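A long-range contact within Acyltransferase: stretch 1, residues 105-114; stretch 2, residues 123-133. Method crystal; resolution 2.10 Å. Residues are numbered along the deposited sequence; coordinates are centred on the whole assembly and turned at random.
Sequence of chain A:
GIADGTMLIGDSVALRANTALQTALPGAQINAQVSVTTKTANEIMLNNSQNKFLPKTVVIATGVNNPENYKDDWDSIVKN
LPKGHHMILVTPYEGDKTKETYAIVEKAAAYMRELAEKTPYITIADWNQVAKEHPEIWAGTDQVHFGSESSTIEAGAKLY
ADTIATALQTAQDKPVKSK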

# COMPACT_ATOMS: atom_id res chain seq x y z
N VAL A 105 -7.28 5.42 11.58
CA VAL A 105 -6.33 4.62 10.81
C VAL A 105 -6.59 3.15 11.03
O VAL A 105 -6.53 2.34 10.10
CB VAL A 105 -4.89 5.00 11.17
CG1 VAL A 105 -3.93 4.11 10.42
CG2 VAL A 105 -4.62 6.46 10.84
N GLU A 106 -6.89 2.78 12.28
CA GLU A 106 -7.20 1.39 12.58
C GLU A 106 -8.45 0.95 11.83
O GLU A 106 -8.45 -0.09 11.18
CB GLU A 106 -7.36 1.21 14.09
CG GLU A 106 -6.01 1.20 14.85
CD GLU A 106 -5.12 0.07 14.37
OE1 GLU A 106 -5.48 -1.10 14.59
OE2 GLU A 106 -4.07 0.33 13.75
N LYS A 107 -9.51 1.77 11.89
CA LYS A 107 -10.71 1.47 11.12
C LYS A 107 -10.40 1.35 9.63
O LYS A 107 -10.95 0.48 8.95
CB LYS A 107 -11.78 2.55 11.37
CG LYS A 107 -12.53 2.41 12.71
CD LYS A 107 -13.39 3.66 13.01
CE LYS A 107 -14.10 3.58 14.35
NZ LYS A 107 -15.25 4.53 14.42
N ALA A 108 -9.52 2.21 9.11
CA ALA A 108 -9.20 2.14 7.68
C ALA A 108 -8.53 0.82 7.34
O ALA A 108 -8.92 0.14 6.39
CB ALA A 108 -8.32 3.32 7.27
N ALA A 109 -7.52 0.44 8.12
CA ALA A 109 -6.88 -0.85 7.92
C ALA A 109 -7.91 -1.97 7.95
O ALA A 109 -7.89 -2.85 7.10
CB ALA A 109 -5.80 -1.07 8.99
N ALA A 110 -8.82 -1.94 8.93
CA ALA A 110 -9.82 -3.00 9.04
C ALA A 110 -10.72 -3.05 7.81
O ALA A 110 -11.02 -4.14 7.30
CB ALA A 110 -10.66 -2.81 10.30
N TYR A 111 -11.15 -1.89 7.33
CA TYR A 111 -12.03 -1.83 6.17
C TYR A 111 -11.33 -2.32 4.90
O TYR A 111 -11.96 -2.98 4.07
CB TYR A 111 -12.53 -0.39 5.98
CG TYR A 111 -13.66 -0.28 4.99
CD1 TYR A 111 -14.89 -0.88 5.25
CD2 TYR A 111 -13.51 0.43 3.81
CE1 TYR A 111 -15.92 -0.79 4.36
CE2 TYR A 111 -14.56 0.53 2.90
CZ TYR A 111 -15.76 -0.08 3.20
OH TYR A 111 -16.83 -0.01 2.32
N MET A 112 -10.05 -1.98 4.73
CA MET A 112 -9.27 -2.50 3.61
C MET A 112 -9.16 -4.02 3.67
O MET A 112 -9.24 -4.69 2.64
CB MET A 112 -7.87 -1.88 3.60
CG MET A 112 -7.85 -0.36 3.46
SD MET A 112 -6.23 0.34 3.85
CE MET A 112 -5.29 -0.31 2.46
N ARG A 113 -8.97 -4.57 4.87
CA ARG A 113 -9.01 -6.02 5.02
C ARG A 113 -10.34 -6.59 4.54
O ARG A 113 -10.38 -7.64 3.89
CB ARG A 113 -8.74 -6.42 6.47
CG ARG A 113 -7.32 -6.11 6.94
CD ARG A 113 -7.10 -6.49 8.40
NE ARG A 113 -5.84 -5.92 8.87
CZ ARG A 113 -5.72 -4.99 9.82
NH1 ARG A 113 -6.79 -4.53 10.46
NH2 ARG A 113 -4.52 -4.54 10.15
N GLU A 114 -11.45 -5.88 4.81
CA GLU A 114 -12.76 -6.41 4.41
C GLU A 114 -12.89 -6.42 2.91
O GLU A 114 -13.43 -7.38 2.33
CB GLU A 114 -13.89 -5.58 5.04
CG GLU A 114 -13.79 -5.49 6.54
CD GLU A 114 -15.06 -5.00 7.22
OE1 GLU A 114 -15.70 -4.04 6.73
OE2 GLU A 114 -15.41 -5.58 8.26
N THR A 123 -5.82 -8.26 -3.17
CA THR A 123 -5.00 -8.96 -2.19
C THR A 123 -4.50 -7.96 -1.15
O THR A 123 -4.12 -6.84 -1.50
CB THR A 123 -3.79 -9.65 -2.88
OG1 THR A 123 -4.24 -10.59 -3.87
CG2 THR A 123 -2.89 -10.34 -1.86
N ILE A 124 -4.47 -8.38 0.13
CA ILE A 124 -4.02 -7.51 1.21
C ILE A 124 -2.51 -7.63 1.36
O ILE A 124 -1.93 -8.70 1.17
CB ILE A 124 -4.74 -7.84 2.53
CG1 ILE A 124 -4.73 -6.62 3.48
CG2 ILE A 124 -4.10 -9.05 3.22
CD1 ILE A 124 -5.51 -5.44 2.94
N ALA A 125 -1.87 -6.50 1.67
CA ALA A 125 -0.49 -6.44 2.15
C ALA A 125 -0.55 -5.74 3.51
O ALA A 125 -0.59 -4.50 3.57
CB ALA A 125 0.42 -5.70 1.17
N ASP A 126 -0.57 -6.52 4.60
CA ASP A 126 -1.01 -6.01 5.91
C ASP A 126 0.17 -5.44 6.69
O ASP A 126 0.62 -5.96 7.72
CB ASP A 126 -1.72 -7.10 6.69
CG ASP A 126 -2.71 -6.53 7.70
OD1 ASP A 126 -2.58 -5.33 8.04
OD2 ASP A 126 -3.61 -7.28 8.14
N TRP A 127 0.68 -4.32 6.17
CA TRP A 127 1.71 -3.56 6.87
C TRP A 127 1.28 -3.21 8.29
O TRP A 127 2.09 -3.27 9.23
CB TRP A 127 2.04 -2.31 6.06
CG TRP A 127 2.86 -1.28 6.79
CD1 TRP A 127 2.47 -0.02 7.14
CD2 TRP A 127 4.20 -1.43 7.26
NE1 TRP A 127 3.50 0.63 7.79
CE2 TRP A 127 4.57 -0.22 7.87
CE3 TRP A 127 5.14 -2.48 7.21
CZ2 TRP A 127 5.84 -0.03 8.44
CZ3 TRP A 127 6.39 -2.28 7.78
CH2 TRP A 127 6.73 -1.07 8.39
N ASN A 128 0.02 -2.81 8.46
CA ASN A 128 -0.51 -2.52 9.79
C ASN A 128 -0.24 -3.66 10.77
O ASN A 128 0.25 -3.45 11.88
CB ASN A 128 -2.01 -2.24 9.69
CG ASN A 128 -2.65 -1.94 11.03
OD1 ASN A 128 -3.01 -2.85 11.78
ND2 ASN A 128 -2.81 -0.65 11.33
N GLN A 129 -0.56 -4.89 10.36
CA GLN A 129 -0.33 -6.03 11.24
C GLN A 129 1.15 -6.27 11.48
O GLN A 129 1.56 -6.53 12.62
CB GLN A 129 -0.99 -7.28 10.66
CG GLN A 129 -0.60 -8.57 11.35
CD GLN A 129 -1.42 -9.74 10.86
OE1 GLN A 129 -1.88 -9.76 9.72
NE2 GLN A 129 -1.61 -10.74 11.72
N VAL A 130 1.97 -6.19 10.42
CA VAL A 130 3.41 -6.44 10.55
C VAL A 130 4.07 -5.38 11.43
O VAL A 130 4.86 -5.69 12.33
CB VAL A 130 4.06 -6.52 9.15
CG1 VAL A 130 5.59 -6.33 9.22
CG2 VAL A 130 3.70 -7.85 8.48
N ALA A 131 3.72 -4.10 11.19
CA ALA A 131 4.29 -3.00 11.96
C ALA A 131 4.06 -3.17 13.46
O ALA A 131 4.94 -2.83 14.26
CB ALA A 131 3.70 -1.68 11.51
N LYS A 132 2.89 -3.66 13.85
CA LYS A 132 2.63 -3.85 15.27
C LYS A 132 3.51 -4.93 15.88
O LYS A 132 3.69 -4.96 17.10
CB LYS A 132 1.16 -4.19 15.50
CG LYS A 132 0.21 -3.09 15.11
CD LYS A 132 -1.22 -3.56 15.26
CE LYS A 132 -2.21 -2.49 14.84
NZ LYS A 132 -3.56 -3.07 14.64
N GLU A 133 4.06 -5.81 15.05
CA GLU A 133 4.85 -6.93 15.56
C GLU A 133 6.31 -6.57 15.76
O GLU A 133 7.07 -7.42 16.24
CB GLU A 133 4.76 -8.12 14.61
CG GLU A 133 3.43 -8.82 14.54
CD GLU A 133 3.53 -10.13 13.77
OE1 GLU A 133 3.56 -11.20 14.43
OE2 GLU A 133 3.61 -10.08 12.52

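This is a small, predominantly polar contact, in which Glu106 and Arg113 reach from one helix to the N-cap residue and first turns of a second helix, burying 346 Å² over both sides. The axes of the two helices approach no closer than 10.9 Å, at 127° between their N-to-C directions, and the polar links are made between side chains.

Arg113 leaves its helix sideways, yet its end closes on the second stretch. Its guanidinium meets the Asp126 carboxylate in a two-pronged salt bridge: Arg113 NE donates to Asp126 OD2 at 2.7 Å (N-H...O 159°) and Arg113 NH2 to Asp126 OD1 at 3.0 Å (154°). Arg113 NH2 also donates to Asn128 OD1 at 2.8 Å, less linearly, at 139°. Asp126 has a second role as N-cap, Asp126 OD1 accepting from Gln129 N at 3.1 Å, which ties the helix start to the arginine.

Asn128 links Arg113 to Glu106. Asn128 ND2 donates to Glu106 OE2 at 2.9 Å and a nearly straight 172°, while Asn128 OD1 also accepts from Lys132 NZ at 2.9 Å. Lys132 NZ completes the network through a salt bridge to Glu106 OE1 at 2.8 Å.

Apolar packing is modest: Ile124 CD1, from the strand, lies 4.3 Å from Met112 CB.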